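PDB 2QAS: stringent starvation protein B from Caulobacter vibrioides, which acts as an adaptor for ClpX, probably delivering ssrA-tagged proteins to this unfoldase for degradation. Local coordinates for the interface of chains A and B. Residues are numbered along the deposited sequence; one frame, centred on the assembly and turned at random. Chains: chain A/B, Hypothetical protein.

The interface of chains A and B. Residues chain A 31, 41, 45, 47, 113, 115, 118; chain B 12, 14, 16.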
ATOM      1  N   ALA A  31       3.995  10.123   3.029  1.00 53.01           N
ATOM      2  CA  ALA A  31       3.720  11.286   3.870  1.00 51.06           C
ATOM      3  C   ALA A  31       5.042  11.949   4.285  1.00 52.08           C
ATOM      4  O   ALA A  31       5.146  13.181   4.334  1.00 51.03           O
ATOM      5  CB  ALA A  31       2.935  10.864   5.106  1.00 50.49           C
ATOM      6  N   LEU A  41       5.466  20.196   5.756  1.00 77.87           N
ATOM      7  CA  LEU A  41       4.079  19.783   5.606  1.00 77.43           C
ATOM      8  C   LEU A  41       3.160  20.984   5.478  1.00 77.76           C
ATOM      9  O   LEU A  41       3.481  22.074   5.947  1.00 78.22           O
ATOM     10  CB  LEU A  41       3.634  18.984   6.833  1.00 77.02           C
ATOM     11  CG  LEU A  41       4.245  17.617   7.124  1.00 76.80           C
ATOM     12  CD1 LEU A  41       4.038  17.281   8.591  1.00 76.34           C
ATOM     13  CD2 LEU A  41       3.618  16.567   6.224  1.00 75.70           C
ATOM     14  N   HIS A  45      -1.067  20.206   9.294  1.00 61.94           N
ATOM     15  CA  HIS A  45      -0.632  18.811   9.335  1.00 58.78           C
ATOM     16  C   HIS A  45       0.712  18.590  10.023  1.00 56.03           C
ATOM     17  O   HIS A  45       1.675  19.317   9.786  1.00 54.95           O
ATOM     18  CB  HIS A  45      -0.564  18.238   7.917  1.00 59.16           C
ATOM     19  CG  HIS A  45      -1.900  18.082   7.262  1.00 59.86           C
ATOM     20  ND1 HIS A  45      -2.750  17.035   7.546  1.00 60.87           N
ATOM     21  CD2 HIS A  45      -2.538  18.847   6.345  1.00 59.96           C
ATOM     22  CE1 HIS A  45      -3.855  17.161   6.833  1.00 59.69           C
ATOM     23  NE2 HIS A  45      -3.751  18.253   6.096  1.00 61.90           N
ATOM     24  N   LEU A  47       2.975  15.029  12.080  1.00 52.08           N
ATOM     25  CA  LEU A  47       2.928  13.582  12.264  1.00 51.75           C
ATOM     26  C   LEU A  47       3.453  13.003  13.563  1.00 50.51           C
ATOM     27  O   LEU A  47       4.381  13.520  14.161  1.00 51.08           O
ATOM     28  CB  LEU A  47       3.664  12.898  11.100  1.00 50.87           C
ATOM     29  CG  LEU A  47       3.451  13.494   9.698  1.00 51.70           C
ATOM     30  CD1 LEU A  47       4.272  12.732   8.678  1.00 50.73           C
ATOM     31  CD2 LEU A  47       1.977  13.450   9.322  1.00 52.38           C
ATOM     32  N   PHE A 113       0.908   5.310  13.121  1.00 59.29           N
ATOM     33  CA  PHE A 113       0.990   6.561  12.380  1.00 58.86           C
ATOM     34  C   PHE A 113      -0.247   7.376  12.711  1.00 57.19           C
ATOM     35  O   PHE A 113      -1.352   6.842  12.690  1.00 56.57           O
ATOM     36  CB  PHE A 113       1.016   6.300  10.878  1.00 60.50           C
ATOM     37  CG  PHE A 113       1.196   7.542  10.060  1.00 63.15           C
ATOM     38  CD1 PHE A 113       2.446   8.159   9.974  1.00 62.45           C
ATOM     39  CD2 PHE A 113       0.111   8.120   9.399  1.00 64.00           C
ATOM     40  CE1 PHE A 113       2.614   9.337   9.244  1.00 63.76           C
ATOM     41  CE2 PHE A 113       0.263   9.300   8.665  1.00 63.75           C
ATOM     42  CZ  PHE A 113       1.520   9.911   8.589  1.00 65.31           C
ATOM     43  N   ASP A 115      -1.973  11.588  12.365  1.00 53.94           N
ATOM     44  CA  ASP A 115      -1.930  13.007  12.031  1.00 55.32           C
ATOM     45  C   ASP A 115      -3.154  13.625  12.700  1.00 57.75           C
ATOM     46  O   ASP A 115      -4.245  13.603  12.144  1.00 60.67           O
ATOM     47  CB  ASP A 115      -2.025  13.237  10.523  1.00 52.03           C
ATOM     48  CG  ASP A 115      -1.971  14.719  10.153  1.00 54.52           C
ATOM     49  OD1 ASP A 115      -2.236  15.580  11.026  1.00 57.81           O
ATOM     50  OD2 ASP A 115      -1.673  15.037   8.981  1.00 52.81           O
ATOM     51  N   VAL A 118      -6.390  15.778  10.933  1.00 65.81           N
ATOM     52  CA  VAL A 118      -7.516  15.189  10.221  1.00 65.52           C
ATOM     53  C   VAL A 118      -7.822  13.842  10.860  1.00 67.17           C
ATOM     54  O   VAL A 118      -8.521  13.012  10.295  1.00 68.12           O
ATOM     55  CB  VAL A 118      -7.188  14.998   8.716  1.00 64.25           C
ATOM     56  CG1 VAL A 118      -7.044  16.355   8.041  1.00 62.16           C
ATOM     57  CG2 VAL A 118      -5.888  14.205   8.554  1.00 63.97           C
TER
ATOM     58  N   ASP B  12      -8.447  17.667   3.709  1.00 95.78           N
ATOM     59  CA  ASP B  12      -7.202  16.899   3.805  1.00 88.88           C
ATOM     60  C   ASP B  12      -6.212  17.270   2.699  1.00 84.35           C
ATOM     61  O   ASP B  12      -6.331  16.799   1.571  1.00 83.85           O
ATOM     62  CB  ASP B  12      -7.523  15.403   3.712  1.00 88.75           C
ATOM     63  CG  ASP B  12      -6.415  14.528   4.257  1.00 87.36           C
ATOM     64  OD1 ASP B  12      -5.233  14.903   4.107  1.00 86.55           O
ATOM     65  OD2 ASP B  12      -6.732  13.460   4.823  1.00 85.83           O
ATOM     66  N   MET B  14      -3.247  16.401   2.665  1.00 70.87           N
ATOM     67  CA  MET B  14      -2.318  15.285   2.546  1.00 71.07           C
ATOM     68  C   MET B  14      -2.926  14.180   1.681  1.00 71.15           C
ATOM     69  O   MET B  14      -2.215  13.304   1.186  1.00 70.38           O
ATOM     70  CB  MET B  14      -1.988  14.721   3.928  1.00 71.57           C
ATOM     71  CG  MET B  14      -1.217  15.657   4.820  1.00 71.83           C
ATOM     72  SD  MET B  14       0.442  15.948   4.204  1.00 74.11           S
ATOM     73  CE  MET B  14       1.343  14.560   4.942  1.00 71.23           C
ATOM     74  N   TYR B  16      -4.707  11.642   2.521  1.00 64.65           N
ATOM     75  CA  TYR B  16      -4.356  10.366   3.105  1.00 62.96           C
ATOM     76  C   TYR B  16      -5.181   9.249   2.496  1.00 63.83           C
ATOM     77  O   TYR B  16      -4.656   8.178   2.186  1.00 62.18           O
ATOM     78  CB  TYR B  16      -4.548  10.401   4.626  1.00 58.85           C
ATOM     79  CG  TYR B  16      -3.455  11.157   5.346  1.00 56.38           C
ATOM     80  CD1 TYR B  16      -3.746  12.273   6.133  1.00 53.96           C
ATOM     81  CD2 TYR B  16      -2.121  10.751   5.244  1.00 55.27           C
ATOM     82  CE1 TYR B  16      -2.731  12.966   6.804  1.00 53.36           C
ATOM     83  CE2 TYR B  16      -1.101  11.435   5.911  1.00 53.26           C
ATOM     84  CZ  TYR B  16      -1.416  12.541   6.689  1.00 53.95           C
ATOM     85  OH  TYR B  16      -0.415  13.218   7.348  1.00 52.99           O
TER
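B:Tyr16, the first residue of helix 16-35, lays its phenol against side chains of chain A carried by strands 47-52 and 110-115, while B:Met14, just ahead of the helix, lies over A:His45. The contact is one part of a two-fold interface in this SspB dimer, repeated with the chains exchanged, and it exemplifies how an N-terminal arm that reaches onto the partner may help hold a dimer together by carrying one polar group into largely apolar surroundings. The phenol hydroxyl OH of B:Tyr16 donates to the carboxylate oxygen OD2 of A:Asp115 at 2.8 Å, arriving on the anti side while carboxylate and ring stand almost perpendicular, their planes 86° apart. On the syn side, 30° out of the carboxylate plane, the same oxygen takes a hydrogen bond from ND1 of A:His45, 2.7 Å away and nearly in the imidazole plane. Two donors grip OD2, which should restrict the carboxylate and the imidazole's rotation. A:Asp115 presents this oxygen with CG anti to its backbone N (chi1 -180°). The imidazole held in this way offers a face to B:Met14, whose CG sits over the ring centre, 3.5 Å from the centroid, as a CH-pi contact. Bent at both chi2 and chi3, the thioether chain then turns its methyl CE toward CD2 of A:Leu41 and the methyl of A:Ala31. CE2 of A:Phe113 lies over the face of the phenol turned away from B:Met14 CB, 3.7 Å from CE2 of B:Tyr16, and CG2 of A:Val118 approaches CD1 and CE1. B:Asp12 may help shape the arm from within its own chain: its carboxylate OD1 accepts a hydrogen bond from the backbone N of B:Met14, 2.9 Å away.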